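General secretion pathway protein L (Vibrio parahaemolyticus, PDB 2W7V) is a component of the type II secretion system whose periplasmic domain forms a dimer and which probably takes part in assembling the secretion machinery. Local coordinates at residues 33-36 and 41-44; 55-60 and 66-71. One frame throughout, in Å; residues are numbered along the deposited sequence.

Interaction 1 of 2, residues 33-36 and 41-44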
ATOM      1  N   LYS A  33      -3.111  -1.856  -3.372  1.00 13.75           N
ATOM      2  CA  LYS A  33      -3.103  -0.479  -3.815  1.00 14.57           C
ATOM      3  C   LYS A  33      -3.948   0.399  -2.964  1.00 14.74           C
ATOM      4  O   LYS A  33      -5.101   0.122  -2.806  1.00 16.20           O
ATOM      5  CB  LYS A  33      -3.637  -0.382  -5.240  1.00 15.61           C
ATOM      6  CG  LYS A  33      -3.554   1.047  -5.805  1.00 15.11           C
ATOM      7  CD  LYS A  33      -3.443   1.085  -7.269  1.00 14.83           C
ATOM      8  CE  LYS A  33      -2.977   2.452  -7.772  1.00 15.98           C
ATOM      9  NZ  LYS A  33      -2.398   2.283  -9.196  1.00 14.51           N
ATOM     10  N   TYR A  34      -3.367   1.476  -2.460  1.00 15.13           N
ATOM     11  CA  TYR A  34      -4.073   2.630  -1.901  1.00 15.82           C
ATOM     12  C   TYR A  34      -4.329   3.703  -2.957  1.00 16.34           C
ATOM     13  O   TYR A  34      -3.393   4.112  -3.698  1.00 16.09           O
ATOM     14  CB  TYR A  34      -3.254   3.246  -0.769  1.00 15.46           C
ATOM     15  CG  TYR A  34      -3.732   4.582  -0.258  1.00 14.78           C
ATOM     16  CD1 TYR A  34      -4.820   4.690   0.616  1.00 16.99           C
ATOM     17  CD2 TYR A  34      -3.067   5.755  -0.615  1.00 13.72           C
ATOM     18  CE1 TYR A  34      -5.237   5.953   1.094  1.00 13.28           C
ATOM     19  CE2 TYR A  34      -3.468   6.968  -0.167  1.00 12.99           C
ATOM     20  CZ  TYR A  34      -4.545   7.082   0.680  1.00 12.06           C
ATOM     21  OH  TYR A  34      -4.881   8.360   1.082  1.00 12.53           O
ATOM     22  N   ASP A  35      -5.585   4.162  -2.992  1.00 16.66           N
ATOM     23  CA  ASP A  35      -6.046   5.247  -3.862  1.00 17.13           C
ATOM     24  C   ASP A  35      -6.574   6.345  -2.919  1.00 17.46           C
ATOM     25  O   ASP A  35      -7.640   6.217  -2.318  1.00 17.50           O
ATOM     26  CB  ASP A  35      -7.125   4.701  -4.819  1.00 17.38           C
ATOM     27  CG  ASP A  35      -7.816   5.760  -5.635  1.00 17.96           C
ATOM     28  OD1 ASP A  35      -7.444   6.948  -5.635  1.00 21.25           O
ATOM     29  OD2 ASP A  35      -8.767   5.374  -6.328  1.00 24.39           O
ATOM     30  N   GLY A  36      -5.802   7.410  -2.768  1.00 17.79           N
ATOM     31  CA  GLY A  36      -6.131   8.459  -1.821  1.00 17.87           C
ATOM     32  C   GLY A  36      -7.354   9.257  -2.199  1.00 17.94           C
ATOM     33  O   GLY A  36      -8.054   9.787  -1.332  1.00 18.37           O
ATOM     34  N   VAL A  41      -8.390   0.935  -0.291  1.00 12.75           N
ATOM     35  CA  VAL A  41      -7.330   0.016  -0.499  1.00 11.88           C
ATOM     36  C   VAL A  41      -7.876  -1.258  -1.186  1.00 11.68           C
ATOM     37  O   VAL A  41      -8.850  -1.844  -0.754  1.00 10.82           O
ATOM     38  CB  VAL A  41      -6.679  -0.325   0.862  1.00 12.24           C
ATOM     39  CG1 VAL A  41      -5.487  -1.284   0.692  1.00  9.37           C
ATOM     40  CG2 VAL A  41      -6.197   0.992   1.579  1.00 11.70           C
ATOM     41  N   ARG A  42      -7.230  -1.674  -2.269  1.00 12.00           N
ATOM     42  CA  ARG A  42      -7.537  -2.944  -2.895  0.60 11.85           C
ATOM     43  C   ARG A  42      -6.360  -3.918  -2.770  1.00 11.67           C
ATOM     44  O   ARG A  42      -5.222  -3.594  -3.072  1.00 11.67           O
ATOM     45  CB  ARG A  42      -7.923  -2.695  -4.334  0.60 11.99           C
ATOM     46  CG  ARG A  42      -8.937  -1.549  -4.467  0.60 12.48           C
ATOM     47  CD  ARG A  42      -9.302  -1.292  -5.925  0.60 12.72           C
ATOM     48  NE  ARG A  42      -8.288  -0.484  -6.609  0.60 13.12           N
ATOM     49  CZ  ARG A  42      -8.143   0.824  -6.448  0.60 12.55           C
ATOM     50  NH1 ARG A  42      -8.920   1.504  -5.611  0.60 12.73           N
ATOM     51  NH2 ARG A  42      -7.204   1.455  -7.124  0.60 13.00           N
ATOM     52  N   ILE A  43      -6.668  -5.118  -2.317  1.00 11.98           N
ATOM     53  CA  ILE A  43      -5.712  -6.142  -1.992  1.00 12.28           C
ATOM     54  C   ILE A  43      -5.945  -7.394  -2.810  1.00 12.46           C
ATOM     55  O   ILE A  43      -7.029  -7.905  -2.802  1.00 13.55           O
ATOM     56  CB  ILE A  43      -5.900  -6.547  -0.504  1.00 12.07           C
ATOM     57  CG1 ILE A  43      -5.618  -5.340   0.441  1.00 12.17           C
ATOM     58  CG2 ILE A  43      -4.959  -7.681  -0.150  1.00 12.25           C
ATOM     59  CD1 ILE A  43      -6.183  -5.500   1.862  1.00 11.38           C
ATOM     60  N   HIS A  44      -4.938  -7.908  -3.498  1.00 11.80           N
ATOM     61  CA  HIS A  44      -5.040  -9.231  -4.055  1.00 12.40           C
ATOM     62  C   HIS A  44      -4.217 -10.170  -3.193  1.00 11.43           C
ATOM     63  O   HIS A  44      -3.188  -9.784  -2.690  1.00 11.33           O
ATOM     64  CB  HIS A  44      -4.584  -9.307  -5.512  1.00 12.75           C
ATOM     65  CG  HIS A  44      -5.324  -8.385  -6.431  1.00 14.57           C
ATOM     66  ND1 HIS A  44      -4.899  -8.122  -7.722  1.00 17.03           N
ATOM     67  CD2 HIS A  44      -6.431  -7.628  -6.241  1.00 15.95           C
ATOM     68  CE1 HIS A  44      -5.728  -7.253  -8.282  1.00 19.16           C
ATOM     69  NE2 HIS A  44      -6.669  -6.946  -7.405  1.00 15.40           N
TER
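A bend at chi3 (-81°) turns the end of the Arg42 chain toward Lys33 and Asp35, while Lys33, with CG anti to its backbone nitrogen (chi1 -176°) and the chain extended beyond, runs out beside it. Arg42 is modelled in two conformers, and its side-chain contacts are those of one of them. The two long side chains run alongside each other in the same direction, and Arg42 NH2 comes to 3.8 Å from Lys33 CD. The cationic ends stand further apart, with Lys33 NZ 5.3 Å from Arg42 NH2. A phosphate ion, probably from the crystallisation liquor, lies near both and makes long, weak ion pairs with them, so the two positive groups probably share an anion site here. At the edge of the guanidinium, near its plane, sits Asp35 CB. The Asp35 carboxylate is turned nearly perpendicular to the guanidinium, with planes 83° apart, and its salt bridge from OD2 to Arg42 NH1 is long at 3.9 Å. Arg42 NH1 has its stronger partner in Glu40, and Asp35 OD1 takes the backbone NH of Gln37 in the turn.

These residues belong to a beta hairpin formed by strands 28-35 and 40-47 of the antiparallel sheet. Lys33 and Arg42 form a hydrogen-bonded pair of this hairpin: Lys33 N to Arg42 O and Arg42 N to Lys33 O both measure 2.8 Å, and Val41 CA adds a CA-H...O contact to Lys33 O at 3.2 Å.

On the face of Tyr34 and Val41, a non-hydrogen-bonded pair, Val41 CG2 meets the edge of the tyrosine ring at CD1, 4.1 Å away. Met10 of helix 8-13 and Leu14 cover both side chains, and Tyr34 OH bonds to Asp7 O. Lys33 and Tyr34 also pair in an antiparallel ladder with a strand of the second subunit, which carries the sheet across the dimer interface.

Interaction 2 of 2, residues 55-60 and 66-71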
ATOM      1  N   GLN A  55     -11.161 -15.907   7.061  1.00 12.68           N
ATOM      2  CA  GLN A  55     -10.482 -15.400   8.244  1.00 13.25           C
ATOM      3  C   GLN A  55     -10.027 -13.987   8.030  1.00 11.85           C
ATOM      4  O   GLN A  55     -10.177 -13.160   8.899  1.00 11.41           O
ATOM      5  CB  GLN A  55      -9.278 -16.273   8.562  1.00 13.30           C
ATOM      6  CG  GLN A  55      -9.697 -17.717   8.843  1.00 15.83           C
ATOM      7  CD  GLN A  55      -8.564 -18.570   9.328  1.00 17.96           C
ATOM      8  OE1 GLN A  55      -7.375 -18.186   9.217  1.00 23.99           O
ATOM      9  NE2 GLN A  55      -8.906 -19.761   9.877  1.00 22.93           N
ATOM     10  N   ALA A  56      -9.502 -13.706   6.846  1.00 11.37           N
ATOM     11  CA  ALA A  56      -9.055 -12.362   6.503  1.00 12.16           C
ATOM     12  C   ALA A  56     -10.243 -11.387   6.430  1.00 12.78           C
ATOM     13  O   ALA A  56     -10.171 -10.338   7.028  1.00 13.40           O
ATOM     14  CB  ALA A  56      -8.267 -12.363   5.196  1.00 11.37           C
ATOM     15  N   ARG A  57     -11.338 -11.747   5.746  1.00 13.92           N
ATOM     16  CA  ARG A  57     -12.500 -10.867   5.672  1.00 14.07           C
ATOM     17  C   ARG A  57     -13.002 -10.492   7.034  1.00 14.48           C
ATOM     18  O   ARG A  57     -13.282  -9.338   7.262  1.00 15.90           O
ATOM     19  CB  ARG A  57     -13.656 -11.471   4.907  1.00 13.58           C
ATOM     20  CG  ARG A  57     -14.756 -10.421   4.530  1.00 13.96           C
ATOM     21  CD  ARG A  57     -16.127 -11.044   4.379  1.00 16.50           C
ATOM     22  NE  ARG A  57     -15.890 -12.317   3.756  1.00 20.09           N
ATOM     23  CZ  ARG A  57     -16.225 -13.511   4.214  1.00 17.19           C
ATOM     24  NH1 ARG A  57     -16.998 -13.708   5.269  1.00 15.99           N
ATOM     25  NH2 ARG A  57     -15.801 -14.529   3.512  1.00 18.01           N
ATOM     26  N   VAL A  58     -13.137 -11.470   7.928  1.00 14.51           N
ATOM     27  CA  VAL A  58     -13.676 -11.243   9.249  1.00 14.13           C
ATOM     28  C   VAL A  58     -12.770 -10.309  10.053  1.00 13.99           C
ATOM     29  O   VAL A  58     -13.247  -9.420  10.735  1.00 14.78           O
ATOM     30  CB  VAL A  58     -13.862 -12.579  10.030  1.00 14.71           C
ATOM     31  CG1 VAL A  58     -14.019 -12.302  11.523  1.00 13.57           C
ATOM     32  CG2 VAL A  58     -15.057 -13.410   9.450  1.00 14.96           C
ATOM     33  N   LYS A  59     -11.469 -10.513   9.978  1.00 13.60           N
ATOM     34  CA  LYS A  59     -10.538  -9.622  10.640  1.00 13.75           C
ATOM     35  C   LYS A  59     -10.541  -8.190  10.077  1.00 13.36           C
ATOM     36  O   LYS A  59     -10.522  -7.224  10.821  1.00 13.08           O
ATOM     37  CB  LYS A  59      -9.132 -10.186  10.547  1.00 13.86           C
ATOM     38  CG  LYS A  59      -8.905 -11.485  11.293  1.00 13.52           C
ATOM     39  CD  LYS A  59      -7.387 -11.723  11.453  1.00 15.12           C
ATOM     40  CE  LYS A  59      -7.024 -13.112  11.987  1.00 15.43           C
ATOM     41  NZ  LYS A  59      -7.110 -13.170  13.453  1.00 15.19           N
ATOM     42  N   LEU A  60     -10.535  -8.052   8.765  1.00 13.48           N
ATOM     43  CA  LEU A  60     -10.588  -6.741   8.141  1.00 14.49           C
ATOM     44  C   LEU A  60     -11.893  -6.000   8.486  1.00 14.46           C
ATOM     45  O   LEU A  60     -11.900  -4.800   8.681  1.00 15.39           O
ATOM     46  CB  LEU A  60     -10.439  -6.868   6.607  1.00 14.58           C
ATOM     47  CG  LEU A  60      -9.082  -7.442   6.167  1.00 15.79           C
ATOM     48  CD1 LEU A  60      -9.134  -7.737   4.651  1.00 19.40           C
ATOM     49  CD2 LEU A  60      -7.924  -6.553   6.542  1.00 11.73           C
ATOM     50  N   VAL A  66     -15.408  -3.836   4.278  1.00 17.78           N
ATOM     51  CA  VAL A  66     -14.757  -4.849   3.404  1.00 17.49           C
ATOM     52  C   VAL A  66     -15.760  -5.390   2.386  1.00 17.17           C
ATOM     53  O   VAL A  66     -16.893  -5.731   2.753  1.00 16.14           O
ATOM     54  CB  VAL A  66     -14.222  -6.080   4.228  1.00 18.25           C
ATOM     55  CG1 VAL A  66     -13.233  -6.932   3.405  1.00 16.85           C
ATOM     56  CG2 VAL A  66     -13.505  -5.620   5.477  1.00 20.72           C
ATOM     57  N   GLU A  67     -15.333  -5.464   1.125  1.00 16.08           N
ATOM     58  CA  GLU A  67     -16.001  -6.254   0.120  1.00 15.74           C
ATOM     59  C   GLU A  67     -15.025  -7.316  -0.390  1.00 14.80           C
ATOM     60  O   GLU A  67     -13.909  -7.023  -0.771  1.00 13.51           O
ATOM     61  CB  GLU A  67     -16.448  -5.379  -1.033  1.00 15.58           C
ATOM     62  CG  GLU A  67     -17.275  -4.183  -0.584  1.00 18.07           C
ATOM     63  CD  GLU A  67     -17.639  -3.293  -1.737  1.00 19.06           C
ATOM     64  OE1 GLU A  67     -18.451  -3.758  -2.580  1.00 23.88           O
ATOM     65  OE2 GLU A  67     -17.082  -2.150  -1.822  1.00 23.65           O
ATOM     66  N   GLN A  68     -15.435  -8.563  -0.348  1.00 14.32           N
ATOM     67  CA  GLN A  68     -14.622  -9.615  -0.908  1.00 14.18           C
ATOM     68  C   GLN A  68     -14.914  -9.710  -2.394  1.00 13.08           C
ATOM     69  O   GLN A  68     -16.033  -9.587  -2.763  1.00 12.06           O
ATOM     70  CB  GLN A  68     -14.930 -10.932  -0.199  1.00 14.25           C
ATOM     71  CG  GLN A  68     -13.904 -12.019  -0.458  1.00 14.02           C
ATOM     72  CD  GLN A  68     -14.064 -13.136   0.494  1.00 14.00           C
ATOM     73  OE1 GLN A  68     -14.147 -12.914   1.699  1.00 17.88           O
ATOM     74  NE2 GLN A  68     -14.088 -14.352  -0.015  1.00 13.51           N
ATOM     75  N   GLY A  69     -13.905  -9.876  -3.237  1.00 13.52           N
ATOM     76  CA  GLY A  69     -14.142 -10.100  -4.662  1.00 14.38           C
ATOM     77  C   GLY A  69     -14.415 -11.586  -4.906  1.00 14.73           C
ATOM     78  O   GLY A  69     -14.433 -12.368  -3.967  1.00 14.92           O
ATOM     79  N   GLN A  70     -14.620 -11.972  -6.159  1.00 14.66           N
ATOM     80  CA  GLN A  70     -14.654 -13.391  -6.532  1.00 15.24           C
ATOM     81  C   GLN A  70     -13.419 -14.159  -6.088  1.00 15.73           C
ATOM     82  O   GLN A  70     -12.316 -13.622  -6.148  1.00 15.78           O
ATOM     83  CB  GLN A  70     -14.711 -13.544  -8.044  1.00 15.20           C
ATOM     84  CG  GLN A  70     -16.062 -13.480  -8.626  1.00 15.61           C
ATOM     85  CD  GLN A  70     -16.022 -13.503 -10.132  1.00 15.94           C
ATOM     86  OE1 GLN A  70     -15.137 -14.110 -10.754  1.00 16.81           O
ATOM     87  NE2 GLN A  70     -16.973 -12.822 -10.732  1.00 16.47           N
ATOM     88  N   LEU A  71     -13.610 -15.422  -5.689  1.00 16.02           N
ATOM     89  CA  LEU A  71     -12.518 -16.368  -5.444  1.00 16.21           C
ATOM     90  C   LEU A  71     -12.534 -17.395  -6.560  1.00 16.44           C
ATOM     91  O   LEU A  71     -13.569 -18.008  -6.806  1.00 17.75           O
ATOM     92  CB  LEU A  71     -12.687 -17.127  -4.111  1.00 16.36           C
ATOM     93  CG  LEU A  71     -12.552 -16.386  -2.794  1.00 16.82           C
ATOM     94  CD1 LEU A  71     -12.418 -17.382  -1.628  1.00 15.30           C
ATOM     95  CD2 LEU A  71     -11.378 -15.450  -2.894  1.00 17.07           C
TER
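Helix 55-60 runs nearly antiparallel to strand 66-68, at 164° with the axes 8.8 Å apart at closest approach, and Leu60 and Val66 are the residues whose backbones come nearest. There Val66 CG2 presses against Leu60 CB at 3.5 Å, tighter than usual for two carbons, and also meets the Leu60 carbonyl carbon. The other methyl, Val66 CG1, lies 4.0 Å from Arg57 CG. Leu60 continues into the core against Leu17 and Leu21 of helix 17-22, while Val66 also packs on Phe82 and Leu84 of strand 78-86, so the contact helps lay the helix on one face of the sheet.

One turn before Leu60, Arg57 reaches Gln68 with its chain bent at chi3 (-38°). Arg57 NE and NH2 grip Gln68 OE1 side-on, at 2.8 and 2.9 Å. The oxygen sits in the guanidinium plane, whereas both donors reach it from the same face of the amide, NE above the carbonyl plane and NH2 tilted from it. Glu54 takes a salt bridge from the same NH2. Two bonds to one oxygen fix the guanidinium's rotation, and the neutral amide brings no counter-charge, which probably comes at least in part from Glu54.

Interaction 1 and interaction 2 share one antiparallel sheet, whose order across is 28-35, 40-47, 78-86 and 64-73. The hairpin of interaction 1 includes one outermost strand of the chain, and the strand of interaction 2 is the other. Strand 78-86 lies between them: Phe82 and Leu84 receive Val66, and their backbones bond to Ile43 and Val41. Strand 40-47 is followed in the chain by helix 51-61, and interaction 1 closes before interaction 2 opens. Their centres are 14 Å apart on opposite sides of the chain's centre, and their nearest atoms, about 5 Å apart, do not touch. Interaction 1 meets the second subunit and lies near the phosphate, whereas no other chain of the assembly touches the segments of interaction 2.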